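Local coordinates for protein BSU-2delta mutant (Bacillus subtilis, PDB 6W5F) that is probably a class D (OXA-type) serine beta-lactamase that hydrolyses the amide bond of beta-lactam antibiotics, at residues 70-75 with 221-226; 83-88 with 139-144. All coordinates share one frame; numbering follows the deposited sequence.

Interaction 1 (70-75 with 221-226); sequences QRQTPQ and LGWFVG. With EDO (1,2-ethanediol), chain E.
Trp223 reaches from its strand to the backbone of Thr73 and Pro74, and one hydrogen bond fixes the turn of its indole. CG lies beside the backbone N (chi1 -69°), a torsion that sends the ring off the strand toward the loop. CB itself meets nothing of 70-75, and CG is still 4.3 Å from Pro74 O. At CD1 contact is made, 3.5 Å from Pro74 O, which stands oblique to the ring. NE1 then donates to Thr73 O at 2.9 Å, nearly straight, with an N-H...O angle of 161°. That oxygen lies at the ring edge, only 12° out of the indole plane, a position that restrains rotation about CB-CG. Trp223 CE2 and CZ2 stay close to the same Thr73 oxygen, CE2 at 3.8 Å, and CZ2 also comes within 4.1 Å of Gln72 OE1, again obliquely. Gln72 OE1 also rests on Leu221, 3.8 Å from CD1, the two side chains crossing at a slant, while Gln72 NE2 hydrogen-bonds to Asn240 OD1. At the far end of the loop segment, Gln75 NE2 donates to O1 of a 1,2-ethanediol at 2.7 Å, and Gln75 OE1 accepts from Gln165 N. The loop runs straight into the STFK motif, whose lysine, Lys79, is carboxylated, as in class D enzymes. Strand 221-230 pairs on one side with 209-218, which bears the KTG sequence, through backbone hydrogen bonds of Trp223 with Gly216 and of Val225 with Lys214. On its other side lies strand 234-241, and Pro172 and Gln175 of helix 172-184 touch the Trp223 side chain.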
loop_
_atom_site.group_PDB
_atom_site.type_symbol
_atom_site.label_atom_id
_atom_site.label_comp_id
_atom_site.label_asym_id
_atom_site.label_seq_id
_atom_site.Cartn_x
_atom_site.Cartn_y
_atom_site.Cartn_z
ATOM N N GLN A 70 -1.330 16.187 -3.279
ATOM C CA GLN A 70 -0.075 16.596 -2.663
ATOM C C GLN A 70 0.833 15.387 -2.481
ATOM O O GLN A 70 0.432 14.385 -1.876
ATOM C CB GLN A 70 -0.334 17.295 -1.328
ATOM C CG GLN A 70 -1.066 18.634 -1.495
ATOM C CD GLN A 70 -1.540 19.245 -0.184
ATOM O OE1 GLN A 70 -1.780 18.542 0.800
ATOM N NE2 GLN A 70 -1.680 20.570 -0.171
ATOM N N ARG A 71 2.048 15.475 -3.017
ATOM C CA ARG A 71 2.994 14.379 -2.866
ATOM C C ARG A 71 3.527 14.325 -1.440
ATOM O O ARG A 71 3.780 15.359 -0.816
ATOM C CB ARG A 71 4.155 14.511 -3.849
ATOM C CG ARG A 71 3.775 14.168 -5.272
ATOM C CD ARG A 71 4.922 14.378 -6.248
ATOM N NE ARG A 71 4.618 13.746 -7.522
ATOM C CZ ARG A 71 5.321 13.920 -8.636
ATOM N NH1 ARG A 71 6.373 14.728 -8.637
ATOM N NH2 ARG A 71 4.964 13.298 -9.752
ATOM N N GLN A 72 3.728 13.118 -0.955
ATOM C CA GLN A 72 4.297 12.840 0.337
ATOM C C GLN A 72 5.162 11.602 0.278
ATOM O O GLN A 72 5.019 10.830 -0.566
ATOM C CB GLN A 72 3.243 12.538 1.342
ATOM C CG GLN A 72 2.260 13.615 1.626
ATOM C CD GLN A 72 1.197 13.008 2.483
ATOM O OE1 GLN A 72 1.421 11.982 3.152
ATOM N NE2 GLN A 72 0.085 13.614 2.501
ATOM N N THR A 73 6.003 11.426 1.277
ATOM C CA THR A 73 6.823 10.225 1.303
ATOM C C THR A 73 5.922 9.003 1.442
ATOM O O THR A 73 4.925 9.044 2.167
ATOM C CB THR A 73 7.845 10.288 2.439
ATOM O OG1 THR A 73 7.172 10.311 3.709
ATOM C CG2 THR A 73 8.712 11.546 2.293
ATOM N N PRO A 74 6.213 7.906 0.730
ATOM C CA PRO A 74 5.323 6.737 0.800
ATOM C C PRO A 74 5.459 5.936 2.077
ATOM O O PRO A 74 4.517 5.209 2.425
ATOM C CB PRO A 74 5.749 5.899 -0.410
ATOM C CG PRO A 74 7.185 6.257 -0.612
ATOM C CD PRO A 74 7.317 7.709 -0.223
ATOM N N GLN A 75 6.592 6.033 2.773
ATOM C CA GLN A 75 6.832 5.225 3.962
ATOM C C GLN A 75 6.597 3.753 3.645
ATOM O O GLN A 75 6.932 3.300 2.547
ATOM C CB GLN A 75 5.966 5.715 5.125
ATOM C CG GLN A 75 6.192 7.181 5.438
ATOM C CD GLN A 75 7.660 7.502 5.701
ATOM O OE1 GLN A 75 8.205 8.455 5.154
ATOM N NE2 GLN A 75 8.303 6.698 6.541
ATOM N N LEU A 221 2.028 11.755 9.406
ATOM C CA LEU A 221 1.382 11.442 8.143
ATOM C C LEU A 221 1.165 9.939 8.095
ATOM O O LEU A 221 2.084 9.163 8.375
ATOM C CB LEU A 221 2.209 11.929 6.951
ATOM C CG LEU A 221 2.423 13.450 6.898
ATOM C CD1 LEU A 221 3.435 13.830 5.823
ATOM C CD2 LEU A 221 1.105 14.196 6.688
ATOM N N GLY A 222 -0.041 9.533 7.775
ATOM C CA GLY A 222 -0.414 8.131 7.837
ATOM C C GLY A 222 -1.108 7.700 6.568
ATOM O O GLY A 222 -1.973 8.408 6.042
ATOM N N TRP A 223 -0.743 6.519 6.095
ATOM C CA TRP A 223 -1.300 5.939 4.886
ATOM C C TRP A 223 -2.014 4.638 5.207
ATOM O O TRP A 223 -1.570 3.870 6.057
ATOM C CB TRP A 223 -0.229 5.568 3.881
ATOM C CG TRP A 223 0.551 6.620 3.185
ATOM C CD1 TRP A 223 1.796 7.082 3.527
ATOM C CD2 TRP A 223 0.228 7.238 1.928
ATOM N NE1 TRP A 223 2.235 7.978 2.592
ATOM C CE2 TRP A 223 1.295 8.097 1.602
ATOM C CE3 TRP A 223 -0.878 7.180 1.072
ATOM C CZ2 TRP A 223 1.301 8.879 0.453
ATOM C CZ3 TRP A 223 -0.870 7.950 -0.079
ATOM C CH2 TRP A 223 0.210 8.794 -0.378
ATOM N N PHE A 224 -3.069 4.354 4.446
ATOM C CA PHE A 224 -3.583 2.990 4.333
ATOM C C PHE A 224 -4.087 2.852 2.909
ATOM O O PHE A 224 -4.982 3.588 2.504
ATOM C CB PHE A 224 -4.692 2.683 5.349
ATOM C CG PHE A 224 -5.139 1.242 5.340
ATOM C CD1 PHE A 224 -4.225 0.217 5.567
ATOM C CD2 PHE A 224 -6.465 0.910 5.103
ATOM C CE1 PHE A 224 -4.621 -1.117 5.569
ATOM C CE2 PHE A 224 -6.879 -0.430 5.112
ATOM C CZ PHE A 224 -5.958 -1.445 5.338
ATOM N N VAL A 225 -3.486 1.955 2.140
ATOM C CA VAL A 225 -3.791 1.810 0.723
ATOM C C VAL A 225 -4.043 0.336 0.444
ATOM O O VAL A 225 -3.430 -0.542 1.062
ATOM C CB VAL A 225 -2.650 2.367 -0.164
ATOM C CG1 VAL A 225 -2.245 3.775 0.285
ATOM C CG2 VAL A 225 -1.424 1.445 -0.131
ATOM N N GLY A 226 -4.939 0.053 -0.500
ATOM C CA GLY A 226 -5.205 -1.349 -0.788
ATOM C C GLY A 226 -6.454 -1.567 -1.615
ATOM O O GLY A 226 -6.798 -0.756 -2.475
HETATM C C1 EDO E . 7.144 3.450 8.410
HETATM O O1 EDO E . 8.095 4.272 7.729
HETATM C C2 EDO E . 5.835 3.425 7.629
HETATM O O2 EDO E . 4.955 2.471 8.235
#

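Interaction 2 (83-88 with 139-144); sequences ALIGLQ and ERMKTW
Gln88 has CG trans to its backbone N, and this chi1 of -177° sets the CG methylene over one face of Trp144, while the bend at chi2 turns the amide beyond it. The indole is brought underneath by its own first torsion, with CG anti to the carbonyl carbon. The evidence for a CH-pi contact is direct: Gln88 CG is 3.8 Å from the centroid of the six-membered ring and 30° off the ring normal. The approach is offset toward the rim, where CG comes to 3.4 Å from Trp144 CZ2. Farther along, the amide crosses the indole without lying flat on it, and Gln88 OE1 is held by Asp190 N. Helices 81-88 and 138-147 both belong to the alpha-helical part of the penicillin-recognising fold. The former follows the STFK motif, and its segment passes the other at 120° with 10.5 Å between the axes. Ile85 projects from one helix toward the other. Its CG1 is 3.7 Å from Trp144 CB, the two side chains sliding past each other in opposite directions, and its CD1 meets Met141 SD at 3.9 Å, almost at a right angle. Ile136 of helix 126-136 touches both Ile85 and Met141, extending the apolar contact to a third helix. Trp144 also stacks with Phe189, whereas Ala83, Leu84 and Leu87 turn to Val197 of helix 191-200.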
loop_
_atom_site.group_PDB
_atom_site.type_symbol
_atom_site.label_atom_id
_atom_site.label_comp_id
_atom_site.label_asym_id
_atom_site.label_seq_id
_atom_site.Cartn_x
_atom_site.Cartn_y
_atom_site.Cartn_z
ATOM N N ALA A 83 8.367 -5.242 -3.073
ATOM C CA ALA A 83 8.092 -6.668 -3.243
ATOM C C ALA A 83 7.920 -7.025 -4.716
ATOM O O ALA A 83 8.432 -8.049 -5.172
ATOM C CB ALA A 83 6.856 -7.074 -2.432
ATOM N N LEU A 84 7.214 -6.186 -5.478
ATOM C CA LEU A 84 7.022 -6.449 -6.903
ATOM C C LEU A 84 8.359 -6.500 -7.630
ATOM O O LEU A 84 8.641 -7.440 -8.384
ATOM C CB LEU A 84 6.143 -5.363 -7.528
ATOM C CG LEU A 84 4.648 -5.399 -7.211
ATOM C CD1 LEU A 84 4.006 -4.057 -7.564
ATOM C CD2 LEU A 84 3.955 -6.564 -7.936
ATOM N N ILE A 85 9.208 -5.495 -7.401
ATOM C CA ILE A 85 10.483 -5.434 -8.107
ATOM C C ILE A 85 11.403 -6.557 -7.643
ATOM O O ILE A 85 12.079 -7.204 -8.457
ATOM C CB ILE A 85 11.117 -4.053 -7.897
ATOM C CG1 ILE A 85 10.227 -2.973 -8.513
ATOM C CG2 ILE A 85 12.508 -3.992 -8.527
ATOM C CD1 ILE A 85 10.671 -1.558 -8.170
ATOM N N GLY A 86 11.432 -6.814 -6.328
ATOM C CA GLY A 86 12.288 -7.864 -5.796
ATOM C C GLY A 86 11.949 -9.233 -6.341
ATOM O O GLY A 86 12.843 -10.011 -6.681
ATOM N N LEU A 87 10.653 -9.560 -6.419
ATOM C CA LEU A 87 10.271 -10.837 -7.020
ATOM C C LEU A 87 10.578 -10.839 -8.512
ATOM O O LEU A 87 11.091 -11.829 -9.056
ATOM C CB LEU A 87 8.784 -11.111 -6.784
ATOM C CG LEU A 87 8.404 -11.438 -5.345
ATOM C CD1 LEU A 87 6.895 -11.263 -5.147
ATOM C CD2 LEU A 87 8.844 -12.856 -5.032
ATOM N N GLN A 88 10.291 -9.726 -9.186
ATOM C CA GLN A 88 10.488 -9.651 -10.631
ATOM C C GLN A 88 11.930 -9.936 -11.032
ATOM O O GLN A 88 12.172 -10.654 -12.008
ATOM C CB GLN A 88 10.067 -8.276 -11.137
ATOM C CG GLN A 88 10.176 -8.123 -12.652
ATOM C CD GLN A 88 9.226 -9.025 -13.415
ATOM O OE1 GLN A 88 8.079 -9.218 -13.017
ATOM N NE2 GLN A 88 9.698 -9.575 -14.528
ATOM N N GLU A 139 20.235 0.474 -10.233
ATOM C CA GLU A 139 19.828 0.467 -11.637
ATOM C C GLU A 139 18.473 -0.212 -11.818
ATOM O O GLU A 139 17.567 0.339 -12.460
ATOM C CB GLU A 139 20.895 -0.213 -12.500
ATOM C CG GLU A 139 20.492 -0.334 -13.966
ATOM C CD GLU A 139 20.422 1.013 -14.656
ATOM O OE1 GLU A 139 21.138 1.945 -14.223
ATOM O OE2 GLU A 139 19.637 1.150 -15.619
ATOM N N ARG A 140 18.311 -1.416 -11.264
ATOM C CA ARG A 140 17.036 -2.105 -11.428
ATOM C C ARG A 140 15.920 -1.389 -10.682
ATOM O O ARG A 140 14.781 -1.347 -11.157
ATOM C CB ARG A 140 17.165 -3.558 -10.969
ATOM C CG ARG A 140 18.164 -4.328 -11.841
ATOM C CD ARG A 140 18.170 -5.813 -11.531
ATOM N NE ARG A 140 18.661 -6.077 -10.182
ATOM C CZ ARG A 140 18.976 -7.286 -9.727
ATOM N NH1 ARG A 140 19.387 -7.437 -8.470
ATOM N NH2 ARG A 140 18.874 -8.346 -10.529
ATOM N N MET A 141 16.220 -0.830 -9.513
ATOM C CA MET A 141 15.193 -0.089 -8.786
ATOM C C MET A 141 14.699 1.104 -9.596
ATOM O O MET A 141 13.487 1.300 -9.770
ATOM C CB MET A 141 15.731 0.368 -7.429
ATOM C CG MET A 141 14.672 0.990 -6.540
ATOM S SD MET A 141 13.534 -0.243 -5.812
ATOM C CE MET A 141 14.530 -0.856 -4.443
ATOM N N LYS A 142 15.630 1.901 -10.128
ATOM C CA LYS A 142 15.241 3.088 -10.886
ATOM C C LYS A 142 14.457 2.718 -12.140
ATOM O O LYS A 142 13.443 3.353 -12.462
ATOM C CB LYS A 142 16.477 3.908 -11.255
ATOM C CG LYS A 142 16.222 4.950 -12.329
ATOM N N THR A 143 14.903 1.683 -12.855
ATOM C CA THR A 143 14.257 1.313 -14.115
ATOM C C THR A 143 12.819 0.856 -13.886
ATOM O O THR A 143 11.890 1.309 -14.573
ATOM C CB THR A 143 15.077 0.220 -14.805
ATOM O OG1 THR A 143 16.408 0.709 -15.031
ATOM C CG2 THR A 143 14.447 -0.174 -16.145
ATOM N N TRP A 144 12.606 -0.027 -12.904
ATOM C CA TRP A 144 11.263 -0.546 -12.677
ATOM C C TRP A 144 10.364 0.511 -12.054
ATOM O O TRP A 144 9.164 0.558 -12.352
ATOM C CB TRP A 144 11.331 -1.803 -11.809
ATOM C CG TRP A 144 11.685 -3.022 -12.604
ATOM C CD1 TRP A 144 12.909 -3.640 -12.670
ATOM C CD2 TRP A 144 10.813 -3.764 -13.475
ATOM N NE1 TRP A 144 12.841 -4.732 -13.510
ATOM C CE2 TRP A 144 11.570 -4.829 -14.015
ATOM C CE3 TRP A 144 9.461 -3.643 -13.835
ATOM C CZ2 TRP A 144 11.029 -5.758 -14.901
ATOM C CZ3 TRP A 144 8.923 -4.569 -14.715
ATOM C CH2 TRP A 144 9.709 -5.612 -15.242
#

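Overall arrangement
Interaction 2 is nested along the chain inside the loop closed by interaction 1: the order is 70-75, 83-88, 139-144, 221-226. Their centres lie about 20 Å apart and their nearest atoms about 10 Å, so they do not touch. Interaction 1, about 8 Å from the centre of the chain, joins the loop before the STFK motif to the six-stranded antiparallel sheet; interaction 2, at about 16 Å, lies wholly among helices. Seven residues, 76-82, separate 70-75 from 83-88, so the motif lies in the chain between the two contacts. In penicillin-recognising enzymes the active site lies between the sheet part and the helical part of the fold.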